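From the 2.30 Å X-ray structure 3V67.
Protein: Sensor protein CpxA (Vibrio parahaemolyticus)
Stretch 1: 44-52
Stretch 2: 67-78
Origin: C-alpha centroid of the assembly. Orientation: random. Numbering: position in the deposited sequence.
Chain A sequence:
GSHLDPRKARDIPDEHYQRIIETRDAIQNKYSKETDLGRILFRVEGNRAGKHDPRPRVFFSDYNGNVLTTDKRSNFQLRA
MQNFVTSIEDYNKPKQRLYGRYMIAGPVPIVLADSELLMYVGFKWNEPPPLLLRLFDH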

# COMPACT_ATOMS: atom_id res chain seq x y z
N VAL A 44 27.08 -9.85 -2.11
CA VAL A 44 25.82 -9.13 -2.02
C VAL A 44 25.28 -9.10 -0.60
O VAL A 44 24.91 -8.05 -0.08
CB VAL A 44 24.74 -9.73 -2.96
CG1 VAL A 44 23.35 -9.33 -2.52
CG2 VAL A 44 24.99 -9.31 -4.40
N GLU A 45 25.27 -10.26 0.04
CA GLU A 45 24.74 -10.36 1.40
C GLU A 45 25.73 -9.83 2.43
O GLU A 45 25.38 -9.63 3.60
CB GLU A 45 24.36 -11.81 1.70
CG GLU A 45 23.22 -12.28 0.80
CD GLU A 45 22.94 -13.76 0.93
OE1 GLU A 45 21.79 -14.12 1.22
OE2 GLU A 45 23.89 -14.56 0.73
N GLY A 46 26.96 -9.59 2.00
CA GLY A 46 28.00 -9.08 2.87
C GLY A 46 27.77 -7.66 3.34
O GLY A 46 28.31 -7.25 4.36
N ASN A 47 26.97 -6.90 2.60
CA ASN A 47 26.79 -5.49 2.91
C ASN A 47 25.87 -5.19 4.10
O ASN A 47 25.73 -4.04 4.51
CB ASN A 47 26.37 -4.69 1.67
CG ASN A 47 27.55 -4.01 0.99
OD1 ASN A 47 28.57 -3.74 1.63
ND2 ASN A 47 27.41 -3.73 -0.29
N ARG A 48 25.24 -6.23 4.65
CA ARG A 48 24.40 -6.06 5.84
C ARG A 48 25.24 -6.11 7.11
O ARG A 48 26.06 -7.01 7.29
CB ARG A 48 23.31 -7.12 5.89
CG ARG A 48 22.20 -6.90 4.88
CD ARG A 48 21.09 -7.90 5.09
NE ARG A 48 20.42 -7.70 6.37
CZ ARG A 48 19.48 -6.79 6.58
NH1 ARG A 48 19.12 -5.98 5.59
NH2 ARG A 48 18.91 -6.67 7.77
N ALA A 49 25.00 -5.15 8.00
CA ALA A 49 25.86 -4.96 9.17
C ALA A 49 25.44 -5.82 10.36
O ALA A 49 26.19 -5.98 11.31
CB ALA A 49 25.89 -3.50 9.56
N GLY A 50 24.23 -6.37 10.29
CA GLY A 50 23.73 -7.19 11.38
C GLY A 50 22.29 -7.59 11.13
O GLY A 50 21.74 -7.32 10.06
N LYS A 51 21.69 -8.25 12.11
CA LYS A 51 20.32 -8.73 11.96
C LYS A 51 19.32 -7.60 12.14
O LYS A 51 18.27 -7.58 11.50
CB LYS A 51 20.03 -9.89 12.93
CG LYS A 51 20.03 -9.50 14.39
CD LYS A 51 20.00 -10.71 15.30
CE LYS A 51 19.72 -10.28 16.73
NZ LYS A 51 20.52 -11.05 17.72
N HIS A 52 19.64 -6.64 13.01
CA HIS A 52 18.77 -5.51 13.25
C HIS A 52 18.93 -4.42 12.18
O HIS A 52 18.33 -3.35 12.28
CB HIS A 52 19.01 -4.93 14.65
CG HIS A 52 18.59 -5.85 15.76
ND1 HIS A 52 17.50 -6.69 15.65
CD2 HIS A 52 19.11 -6.06 16.99
CE1 HIS A 52 17.37 -7.37 16.77
NE2 HIS A 52 18.34 -7.01 17.60
N VAL A 67 15.47 -21.54 -1.79
CA VAL A 67 16.07 -20.27 -1.39
C VAL A 67 17.59 -20.38 -1.36
O VAL A 67 18.13 -21.34 -0.81
CB VAL A 67 15.56 -19.82 0.00
CG1 VAL A 67 16.24 -18.52 0.43
CG2 VAL A 67 14.05 -19.65 -0.00
N LEU A 68 18.28 -19.42 -1.97
CA LEU A 68 19.73 -19.43 -2.02
C LEU A 68 20.32 -18.32 -1.17
O LEU A 68 20.16 -17.15 -1.48
CB LEU A 68 20.22 -19.26 -3.46
CG LEU A 68 19.60 -20.20 -4.49
CD1 LEU A 68 20.19 -19.93 -5.87
CD2 LEU A 68 19.81 -21.65 -4.09
N THR A 69 21.00 -18.70 -0.10
CA THR A 69 21.62 -17.73 0.80
C THR A 69 22.70 -18.39 1.65
O THR A 69 22.64 -19.59 1.90
CB THR A 69 20.56 -17.07 1.72
OG1 THR A 69 21.15 -15.98 2.44
CG2 THR A 69 19.98 -18.09 2.69
N THR A 70 23.69 -17.60 2.06
CA THR A 70 24.60 -18.02 3.11
C THR A 70 23.83 -17.74 4.39
O THR A 70 23.25 -16.67 4.50
CB THR A 70 25.88 -17.18 3.11
OG1 THR A 70 25.70 -16.03 3.95
CG2 THR A 70 26.22 -16.71 1.70
N ASP A 71 23.81 -18.66 5.34
CA ASP A 71 22.94 -18.46 6.50
C ASP A 71 23.17 -17.12 7.23
O ASP A 71 24.30 -16.79 7.59
CB ASP A 71 23.06 -19.61 7.49
CG ASP A 71 22.00 -19.55 8.58
OD1 ASP A 71 21.01 -20.30 8.47
OD2 ASP A 71 22.16 -18.75 9.52
N LYS A 72 22.09 -16.37 7.43
CA LYS A 72 22.19 -15.05 8.05
C LYS A 72 21.60 -15.00 9.46
O LYS A 72 20.64 -15.71 9.78
CB LYS A 72 21.56 -13.98 7.15
CG LYS A 72 22.30 -12.64 7.14
CD LYS A 72 21.73 -11.68 6.11
CE LYS A 72 22.72 -11.41 4.99
NZ LYS A 72 22.12 -10.60 3.88
N ARG A 73 22.19 -14.14 10.28
CA ARG A 73 21.86 -13.92 11.70
C ARG A 73 20.37 -14.00 12.07
O ARG A 73 20.04 -14.32 13.21
CB ARG A 73 22.41 -12.56 12.14
CG ARG A 73 23.77 -12.18 11.53
CD ARG A 73 23.61 -11.33 10.27
NE ARG A 73 24.82 -10.58 9.96
CZ ARG A 73 24.96 -9.76 8.93
NH1 ARG A 73 23.95 -9.57 8.08
NH2 ARG A 73 26.10 -9.12 8.73
N SER A 74 19.49 -13.70 11.12
CA SER A 74 18.06 -13.70 11.39
C SER A 74 17.32 -14.90 10.80
O SER A 74 17.14 -15.00 9.59
CB SER A 74 17.42 -12.40 10.88
OG SER A 74 16.04 -12.36 11.19
N ASN A 75 16.90 -15.81 11.67
CA ASN A 75 16.17 -17.01 11.25
C ASN A 75 14.76 -16.68 10.77
O ASN A 75 14.25 -17.31 9.84
CB ASN A 75 16.11 -18.01 12.40
CG ASN A 75 16.70 -19.36 12.02
OD1 ASN A 75 16.01 -20.22 11.47
ND2 ASN A 75 17.97 -19.55 12.33
N PHE A 76 14.15 -15.69 11.41
CA PHE A 76 12.79 -15.28 11.09
C PHE A 76 12.63 -14.86 9.63
O PHE A 76 11.73 -15.34 8.93
CB PHE A 76 12.35 -14.15 12.02
CG PHE A 76 11.18 -13.36 11.51
CD1 PHE A 76 9.91 -13.90 11.50
CD2 PHE A 76 11.36 -12.07 11.04
CE1 PHE A 76 8.83 -13.17 11.03
CE2 PHE A 76 10.29 -11.34 10.56
CZ PHE A 76 9.03 -11.89 10.56
N GLN A 77 13.51 -13.97 9.17
CA GLN A 77 13.50 -13.51 7.78
C GLN A 77 13.64 -14.69 6.82
O GLN A 77 13.05 -14.70 5.74
CB GLN A 77 14.64 -12.52 7.56
CG GLN A 77 14.61 -11.31 8.48
CD GLN A 77 15.82 -10.42 8.34
OE1 GLN A 77 16.84 -10.82 7.78
NE2 GLN A 77 15.73 -9.20 8.86
N LEU A 78 14.40 -15.70 7.24
CA LEU A 78 14.64 -16.88 6.43
C LEU A 78 13.38 -17.74 6.31
O LEU A 78 13.04 -18.22 5.22
CB LEU A 78 15.80 -17.69 7.03
CG LEU A 78 16.57 -18.63 6.10
CD1 LEU A 78 16.34 -18.26 4.64
CD2 LEU A 78 18.05 -18.57 6.44
O HOH W 1 19.36 -14.79 -0.25
O HOH W 2 19.92 -9.72 8.34

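Stretch 2 meets stretch 1 through polar side chains that reach backbone atoms as well as each other, with some aliphatic contact, and the two together bury 523 Å². Leu68 contributes backbone rather than side chain: its O accepts a hydrogen bond from water 1 (2.8 Å), which also donates to Glu45 OE1 (2.9 Å), so the carboxylate is tied to the chain by a solvent bridge.

The same oxygen has a direct partner in the next residue. Thr69 OG1 donates to Glu45 OE1 at 2.3 Å, a very short separation. The second carboxylate oxygen continues the sequence: Thr70 N donates to Glu45 OE2 at 3.3 Å, weak by length although its N-H...O angle of 175° is nearly linear, while Thr70 CG2 also lies 3.3 Å from Glu45 OE2. With chi1 m and chi2 t, Glu45 extends its carboxylate to this segment, and two acceptor oxygens suit it to consecutive residues.

Asp71 points away and makes no contact. Lys72 points toward stretch 1, and its long chain carries NZ to a weak hydrogen bond with Glu45 O (3.4 Å). Lys72 NZ is 4.4 Å from Glu45 OE1, beyond a salt bridge, and 3.1 Å from Arg48 CD. Like charges also approach here, with Arg48 NE 4.2 Å from Lys72 NZ.

Arg73 has the largest covered area, 105 Å². Arg73 NH2 donates to Arg48 O at 2.6 Å with an N-H...O angle of 150°, an in-plane approach at the guanidinium edge. Gly50 N lies over one face, 3.7 Å from Arg73 NH2. Nearer the backbone, Arg73 CB meets Lys51 CB at 3.7 Å; the lysine's end leads away, leaving aliphatic contact.

Ser74 CB adds a looser contact with Lys51 CB (4.2 Å). Finally, Gln77 OE1 accepts a weak bond from water 2 (3.3 Å), which accepts from Arg48 NE (2.9 Å), linking the helix to the buried arginine.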